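Local coordinates for aldose 1-epimerase (Caenorhabditis elegans, PDB 1LUR), which probably catalyses the interconversion of the alpha and beta anomers of aldose sugars such as galactose, at residues S263-L267 / T334-V338; Q21-A25 / K36-P40. All coordinates share one frame; numbering follows the deposited sequence.

Interaction 1 (S263-L267 / T334-V338); sequences SGIEL and TFSHV
Strand segments 265-267 and 334-337 run antiparallel, 150° between their directions, with axes 4.6 Å apart. They belong to strands 265-271 and 327-337, neighbours inside the large antiparallel sheet of the galactose mutarotase beta-sandwich. Glu-266 and Ser-336 form a hydrogen-bonded pair: Glu-266 N donates to Ser-336 O at 2.9 Å, and Ser-336 N returns a bond to Glu-266 O at 3.1 Å. The ladder gains a third bond just before strand 265-271 begins, from Val-338 N to Gly-264 O at 3.0 Å. Gly-264 suits this start because its phi is positive; Val-338 CG1 rests 3.5 Å from Gly-264 CA.

Side chains alternate between the two faces. Ile-265, Leu-267, Phe-335 and His-337 share one; there Leu-267 and Phe-335, a non-hydrogen-bonded pair, lie side by side and point the same way. The CD1 methyl of Leu-267 meets the ring obliquely, 3.8 Å from Phe-335 CE2, and both residues are buried, as such apolar groups should be. His-337 turns its ring toward strand 33-40.

The other face carries polar residues. Glu-266 stands with CG opposite its own backbone N (chi1 176°) and its chain extended, so that the aliphatic CB passes Ser-336 OG and the carboxylate reaches across Val-338. Ser-336 has its hydroxyl between backbone N and carbonyl carbon (chi1 64°), which brings it to a water. That water lies 2.7 Å from Ser-336 OG and donates to Thr-334 O at 2.6 Å.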
ATOM      1  N   SER A 263       3.240  16.281 -16.083  1.00 48.30           N
ATOM      2  CA  SER A 263       4.607  16.294 -15.565  1.00 47.00           C
ATOM      3  C   SER A 263       5.524  15.343 -16.323  1.00 45.82           C
ATOM      4  O   SER A 263       6.740  15.387 -16.159  1.00 45.51           O
ATOM      5  CB  SER A 263       4.617  15.921 -14.082  1.00 48.41           C
ATOM      6  OG  SER A 263       4.147  14.597 -13.891  1.00 48.07           O
ATOM      7  N   GLY A 264       4.935  14.480 -17.142  1.00 45.51           N
ATOM      8  CA  GLY A 264       5.726  13.535 -17.906  1.00 45.57           C
ATOM      9  C   GLY A 264       6.327  12.433 -17.052  1.00 46.07           C
ATOM     10  O   GLY A 264       7.130  11.632 -17.538  1.00 46.22           O
ATOM     11  N   ILE A 265       5.948  12.390 -15.778  1.00 44.35           N
ATOM     12  CA  ILE A 265       6.466  11.368 -14.873  1.00 44.41           C
ATOM     13  C   ILE A 265       5.636  10.093 -14.963  1.00 44.85           C
ATOM     14  O   ILE A 265       4.404  10.131 -14.990  1.00 45.12           O
ATOM     15  CB  ILE A 265       6.469  11.854 -13.404  1.00 44.16           C
ATOM     16  CG1 ILE A 265       7.474  12.998 -13.235  1.00 43.38           C
ATOM     17  CG2 ILE A 265       6.821  10.698 -12.467  1.00 42.41           C
ATOM     18  CD1 ILE A 265       7.500  13.583 -11.844  1.00 42.17           C
ATOM     19  N   GLU A 266       6.322   8.959 -15.017  1.00 44.54           N
ATOM     20  CA  GLU A 266       5.644   7.678 -15.104  1.00 44.70           C
ATOM     21  C   GLU A 266       6.123   6.752 -13.993  1.00 42.83           C
ATOM     22  O   GLU A 266       7.272   6.828 -13.556  1.00 42.75           O
ATOM     23  CB  GLU A 266       5.899   7.044 -16.470  1.00 47.07           C
ATOM     24  CG  GLU A 266       5.324   5.654 -16.641  1.00 50.23           C
ATOM     25  CD  GLU A 266       5.361   5.191 -18.083  1.00 53.00           C
ATOM     26  OE1 GLU A 266       5.094   3.997 -18.339  1.00 53.90           O
ATOM     27  OE2 GLU A 266       5.653   6.028 -18.964  1.00 54.97           O
ATOM     28  N   LEU A 267       5.218   5.896 -13.531  1.00 41.11           N
ATOM     29  CA  LEU A 267       5.502   4.938 -12.472  1.00 37.63           C
ATOM     30  C   LEU A 267       5.043   3.566 -12.940  1.00 36.72           C
ATOM     31  O   LEU A 267       3.904   3.409 -13.378  1.00 35.64           O
ATOM     32  CB  LEU A 267       4.746   5.316 -11.195  1.00 39.53           C
ATOM     33  CG  LEU A 267       4.578   4.212 -10.147  1.00 39.31           C
ATOM     34  CD1 LEU A 267       5.948   3.828  -9.610  1.00 41.81           C
ATOM     35  CD2 LEU A 267       3.671   4.676  -9.015  1.00 40.73           C
ATOM     36  N   THR A 334       9.319   1.598 -10.426  1.00 31.24           N
ATOM     37  CA  THR A 334      10.311   2.150 -11.342  1.00 32.90           C
ATOM     38  C   THR A 334       9.806   3.501 -11.816  1.00 33.66           C
ATOM     39  O   THR A 334       8.690   3.607 -12.322  1.00 33.28           O
ATOM     40  CB  THR A 334      10.527   1.252 -12.576  1.00 32.86           C
ATOM     41  OG1 THR A 334      11.021  -0.026 -12.162  1.00 28.25           O
ATOM     42  CG2 THR A 334      11.541   1.889 -13.522  1.00 34.83           C
ATOM     43  N   PHE A 335      10.629   4.532 -11.646  1.00 35.86           N
ATOM     44  CA  PHE A 335      10.261   5.875 -12.059  1.00 36.06           C
ATOM     45  C   PHE A 335      10.984   6.244 -13.348  1.00 37.58           C
ATOM     46  O   PHE A 335      12.182   5.996 -13.492  1.00 37.23           O
ATOM     47  CB  PHE A 335      10.596   6.872 -10.951  1.00 35.11           C
ATOM     48  CG  PHE A 335       9.949   6.544  -9.637  1.00 35.75           C
ATOM     49  CD1 PHE A 335      10.602   5.745  -8.702  1.00 34.31           C
ATOM     50  CD2 PHE A 335       8.659   6.986  -9.358  1.00 35.57           C
ATOM     51  CE1 PHE A 335       9.979   5.388  -7.510  1.00 35.28           C
ATOM     52  CE2 PHE A 335       8.024   6.633  -8.166  1.00 34.41           C
ATOM     53  CZ  PHE A 335       8.688   5.832  -7.242  1.00 34.98           C
ATOM     54  N   SER A 336      10.243   6.823 -14.286  1.00 39.03           N
ATOM     55  CA  SER A 336      10.804   7.225 -15.570  1.00 40.52           C
ATOM     56  C   SER A 336       9.995   8.364 -16.173  1.00 42.88           C
ATOM     57  O   SER A 336       9.211   9.019 -15.482  1.00 42.68           O
ATOM     58  CB  SER A 336      10.787   6.041 -16.532  1.00 39.96           C
ATOM     59  OG  SER A 336       9.450   5.647 -16.808  1.00 39.55           O
ATOM     60  N   HIS A 337      10.191   8.599 -17.466  1.00 44.90           N
ATOM     61  CA  HIS A 337       9.471   9.657 -18.157  1.00 46.43           C
ATOM     62  C   HIS A 337       8.794   9.124 -19.413  1.00 48.63           C
ATOM     63  O   HIS A 337       9.317   8.238 -20.093  1.00 48.53           O
ATOM     64  CB  HIS A 337      10.416  10.803 -18.522  1.00 45.16           C
ATOM     65  CG  HIS A 337      11.041  11.472 -17.337  1.00 43.57           C
ATOM     66  ND1 HIS A 337      12.132  10.951 -16.676  1.00 44.05           N
ATOM     67  CD2 HIS A 337      10.717  12.614 -16.684  1.00 43.40           C
ATOM     68  CE1 HIS A 337      12.454  11.742 -15.667  1.00 42.84           C
ATOM     69  NE2 HIS A 337      11.611  12.759 -15.650  1.00 41.89           N
ATOM     70  N   VAL A 338       7.618   9.661 -19.709  1.00 51.11           N
ATOM     71  CA  VAL A 338       6.862   9.246 -20.880  1.00 54.28           C
ATOM     72  C   VAL A 338       7.363  10.011 -22.108  1.00 56.76           C
ATOM     73  O   VAL A 338       6.950  11.144 -22.360  1.00 57.96           O
ATOM     74  CB  VAL A 338       5.349   9.506 -20.672  1.00 53.58           C
ATOM     75  CG1 VAL A 338       5.124  10.937 -20.200  1.00 53.52           C
ATOM     76  CG2 VAL A 338       4.590   9.247 -21.959  1.00 53.94           C
TER
HETATM   77  O   HOH W   1       8.388   3.988 -14.896  1.00 34.20           O

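Interaction 2 (Q21-A25 / K36-P40); sequences QGLTA and KLTFP
One water is gripped from both sides of a beta hairpin: it donates to Gly-22 O at 2.7 Å and is hydrogen-bonded to Thr-38 OG1, also at 2.7 Å, with a weak bond to Thr-24 OG1. It bridges the open end of the hairpin, which is made by strands 24-28 and 33-40, at the place where Gly-22 and Pro-40 leave no regular backbone pair. Proline has no N-H to offer, and its CD sits 3.2 Å from Gly-22 O. Gly-22 adopts a positive phi, a conformation in which a CB would press on the preceding carbonyl.

Beyond the water the ladder is regular. Thr-24 and Thr-38 make a hydrogen-bonded antiparallel pair: Thr-24 N gives Thr-38 O a nearly straight bond, 171° at the hydrogen, while the return bond from Thr-38 N to Thr-24 O is more bent at 141°. Their side chains run side by side in the same direction. Thr-38 OG1 lies between its backbone N and carbonyl carbon (chi1 59°), a rotation that sets it 3.3 Å from Thr-24 CB and within reach of the water. Beta-branched threonine suits an extended strand, and its hydroxyl suits this hydrated face.

Apolar residues pack on the reverse face. The CD1 methyl of Leu-23 touches both Leu-37 CD2, at 3.9 Å, and Phe-39 CD1, at 4.0 Å, bridging two side chains of the facing strand. Strand 15-18 flanks the hairpin beside Ala-25, strand 46-48 flanks it beyond Phe-39, and Phe-335 of strand 327-337 packs against Leu-23 and Leu-37.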
ATOM      1  N   GLN A  21      20.966   9.542  -9.300  1.00 39.54           N
ATOM      2  CA  GLN A  21      20.298  10.142 -10.452  1.00 39.90           C
ATOM      3  C   GLN A  21      19.140  11.091 -10.160  1.00 39.87           C
ATOM      4  O   GLN A  21      18.397  11.456 -11.073  1.00 41.05           O
ATOM      5  CB  GLN A  21      19.807   9.053 -11.411  1.00 42.61           C
ATOM      6  CG  GLN A  21      20.914   8.323 -12.148  1.00 46.32           C
ATOM      7  CD  GLN A  21      21.608   7.301 -11.282  1.00 49.10           C
ATOM      8  OE1 GLN A  21      21.043   6.253 -10.970  1.00 51.67           O
ATOM      9  NE2 GLN A  21      22.836   7.601 -10.879  1.00 51.29           N
ATOM     10  N   GLY A  22      18.972  11.489  -8.906  1.00 38.10           N
ATOM     11  CA  GLY A  22      17.883  12.396  -8.592  1.00 36.43           C
ATOM     12  C   GLY A  22      16.627  11.776  -8.006  1.00 36.68           C
ATOM     13  O   GLY A  22      15.552  12.362  -8.107  1.00 37.80           O
ATOM     14  N   LEU A  23      16.752  10.592  -7.411  1.00 35.32           N
ATOM     15  CA  LEU A  23      15.615   9.902  -6.799  1.00 34.22           C
ATOM     16  C   LEU A  23      15.863   9.886  -5.298  1.00 33.65           C
ATOM     17  O   LEU A  23      16.875   9.362  -4.839  1.00 35.28           O
ATOM     18  CB  LEU A  23      15.503   8.462  -7.316  1.00 33.52           C
ATOM     19  CG  LEU A  23      14.515   7.514  -6.618  1.00 33.82           C
ATOM     20  CD1 LEU A  23      13.080   8.024  -6.756  1.00 30.38           C
ATOM     21  CD2 LEU A  23      14.644   6.128  -7.236  1.00 35.46           C
ATOM     22  N   THR A  24      14.952  10.471  -4.532  1.00 33.27           N
ATOM     23  CA  THR A  24      15.101  10.508  -3.087  1.00 34.91           C
ATOM     24  C   THR A  24      13.826  10.012  -2.406  1.00 34.58           C
ATOM     25  O   THR A  24      12.718  10.256  -2.877  1.00 35.50           O
ATOM     26  CB  THR A  24      15.416  11.949  -2.595  1.00 35.81           C
ATOM     27  OG1 THR A  24      16.593  12.432  -3.256  1.00 37.11           O
ATOM     28  CG2 THR A  24      15.665  11.968  -1.093  1.00 36.75           C
ATOM     29  N   ALA A  25      14.000   9.302  -1.301  1.00 33.70           N
ATOM     30  CA  ALA A  25      12.874   8.770  -0.548  1.00 34.03           C
ATOM     31  C   ALA A  25      13.082   9.094   0.922  1.00 33.60           C
ATOM     32  O   ALA A  25      14.184   8.948   1.448  1.00 34.30           O
ATOM     33  CB  ALA A  25      12.777   7.263  -0.738  1.00 33.12           C
ATOM     34  N   LYS A  36       8.091  10.783   1.878  1.00 35.86           N
ATOM     35  CA  LYS A  36       8.232  11.544   0.642  1.00 36.68           C
ATOM     36  C   LYS A  36       8.972  10.727  -0.398  1.00 36.41           C
ATOM     37  O   LYS A  36       9.655   9.757  -0.070  1.00 34.85           O
ATOM     38  CB  LYS A  36       9.049  12.817   0.872  1.00 37.77           C
ATOM     39  CG  LYS A  36       8.679  13.656   2.076  1.00 39.84           C
ATOM     40  CD  LYS A  36       9.770  14.699   2.333  1.00 40.89           C
ATOM     41  CE  LYS A  36      10.102  15.483   1.063  1.00 40.57           C
ATOM     42  NZ  LYS A  36      11.209  16.459   1.269  1.00 40.55           N
ATOM     43  N   LEU A  37       8.843  11.152  -1.651  1.00 38.12           N
ATOM     44  CA  LEU A  37       9.487  10.505  -2.789  1.00 39.50           C
ATOM     45  C   LEU A  37       9.580  11.556  -3.896  1.00 39.67           C
ATOM     46  O   LEU A  37       8.612  11.809  -4.616  1.00 40.11           O
ATOM     47  CB  LEU A  37       8.681   9.296  -3.266  1.00 39.98           C
ATOM     48  CG  LEU A  37       9.428   8.359  -4.224  1.00 39.95           C
ATOM     49  CD1 LEU A  37       8.716   7.036  -4.279  1.00 42.75           C
ATOM     50  CD2 LEU A  37       9.526   8.969  -5.606  1.00 41.06           C
ATOM     51  N   THR A  38      10.753  12.170  -4.022  1.00 39.76           N
ATOM     52  CA  THR A  38      10.975  13.197  -5.030  1.00 39.28           C
ATOM     53  C   THR A  38      11.649  12.656  -6.286  1.00 40.05           C
ATOM     54  O   THR A  38      12.536  11.807  -6.212  1.00 38.86           O
ATOM     55  CB  THR A  38      11.836  14.336  -4.453  1.00 39.07           C
ATOM     56  OG1 THR A  38      13.094  13.807  -4.017  1.00 40.91           O
ATOM     57  CG2 THR A  38      11.137  14.972  -3.267  1.00 39.83           C
ATOM     58  N   PHE A  39      11.224  13.168  -7.439  1.00 40.76           N
ATOM     59  CA  PHE A  39      11.770  12.750  -8.727  1.00 42.16           C
ATOM     60  C   PHE A  39      11.548  13.878  -9.734  1.00 43.41           C
ATOM     61  O   PHE A  39      10.445  14.407  -9.846  1.00 43.85           O
ATOM     62  CB  PHE A  39      11.056  11.486  -9.202  1.00 39.82           C
ATOM     63  CG  PHE A  39      11.735  10.792 -10.348  1.00 37.74           C
ATOM     64  CD1 PHE A  39      12.970  10.179 -10.169  1.00 38.70           C
ATOM     65  CD2 PHE A  39      11.123  10.718 -11.595  1.00 37.25           C
ATOM     66  CE1 PHE A  39      13.587   9.495 -11.216  1.00 37.43           C
ATOM     67  CE2 PHE A  39      11.730  10.036 -12.651  1.00 36.35           C
ATOM     68  CZ  PHE A  39      12.964   9.424 -12.460  1.00 35.84           C
ATOM     69  N   PRO A  40      12.591  14.254 -10.486  1.00 45.64           N
ATOM     70  CA  PRO A  40      12.443  15.334 -11.467  1.00 46.14           C
ATOM     71  C   PRO A  40      11.457  15.022 -12.592  1.00 47.36           C
ATOM     72  O   PRO A  40      11.422  13.907 -13.108  1.00 46.78           O
ATOM     73  CB  PRO A  40      13.867  15.529 -11.976  1.00 46.07           C
ATOM     74  CG  PRO A  40      14.440  14.142 -11.892  1.00 46.92           C
ATOM     75  CD  PRO A  40      13.941  13.665 -10.546  1.00 45.77           C
TER
HETATM   76  O   HOH W   2      14.955  13.754  -5.931  1.00 40.11           O

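In the fold
The two interactions lie with their centres about 12 Å apart, each about 19 Å from the centre of the chain and on the same side of it. Interaction 2 comes first in sequence, inside the four-stranded N-terminal sheet; interaction 1 joins two strands of the nine-stranded sheet and includes residues almost at the C-terminus. The apolar faces of the two sheets meet: Phe-335 CZ packs against Leu-37 CD1, and the His-337 and Phe-39 rings touch with planes inclined by about 30°. A probable hydrogen bond from His-337 NE2 to Pro-40 O, 2.8 Å, adds a polar tie. The N-terminal sheet is thus laid against the C-terminal strand of the large sheet.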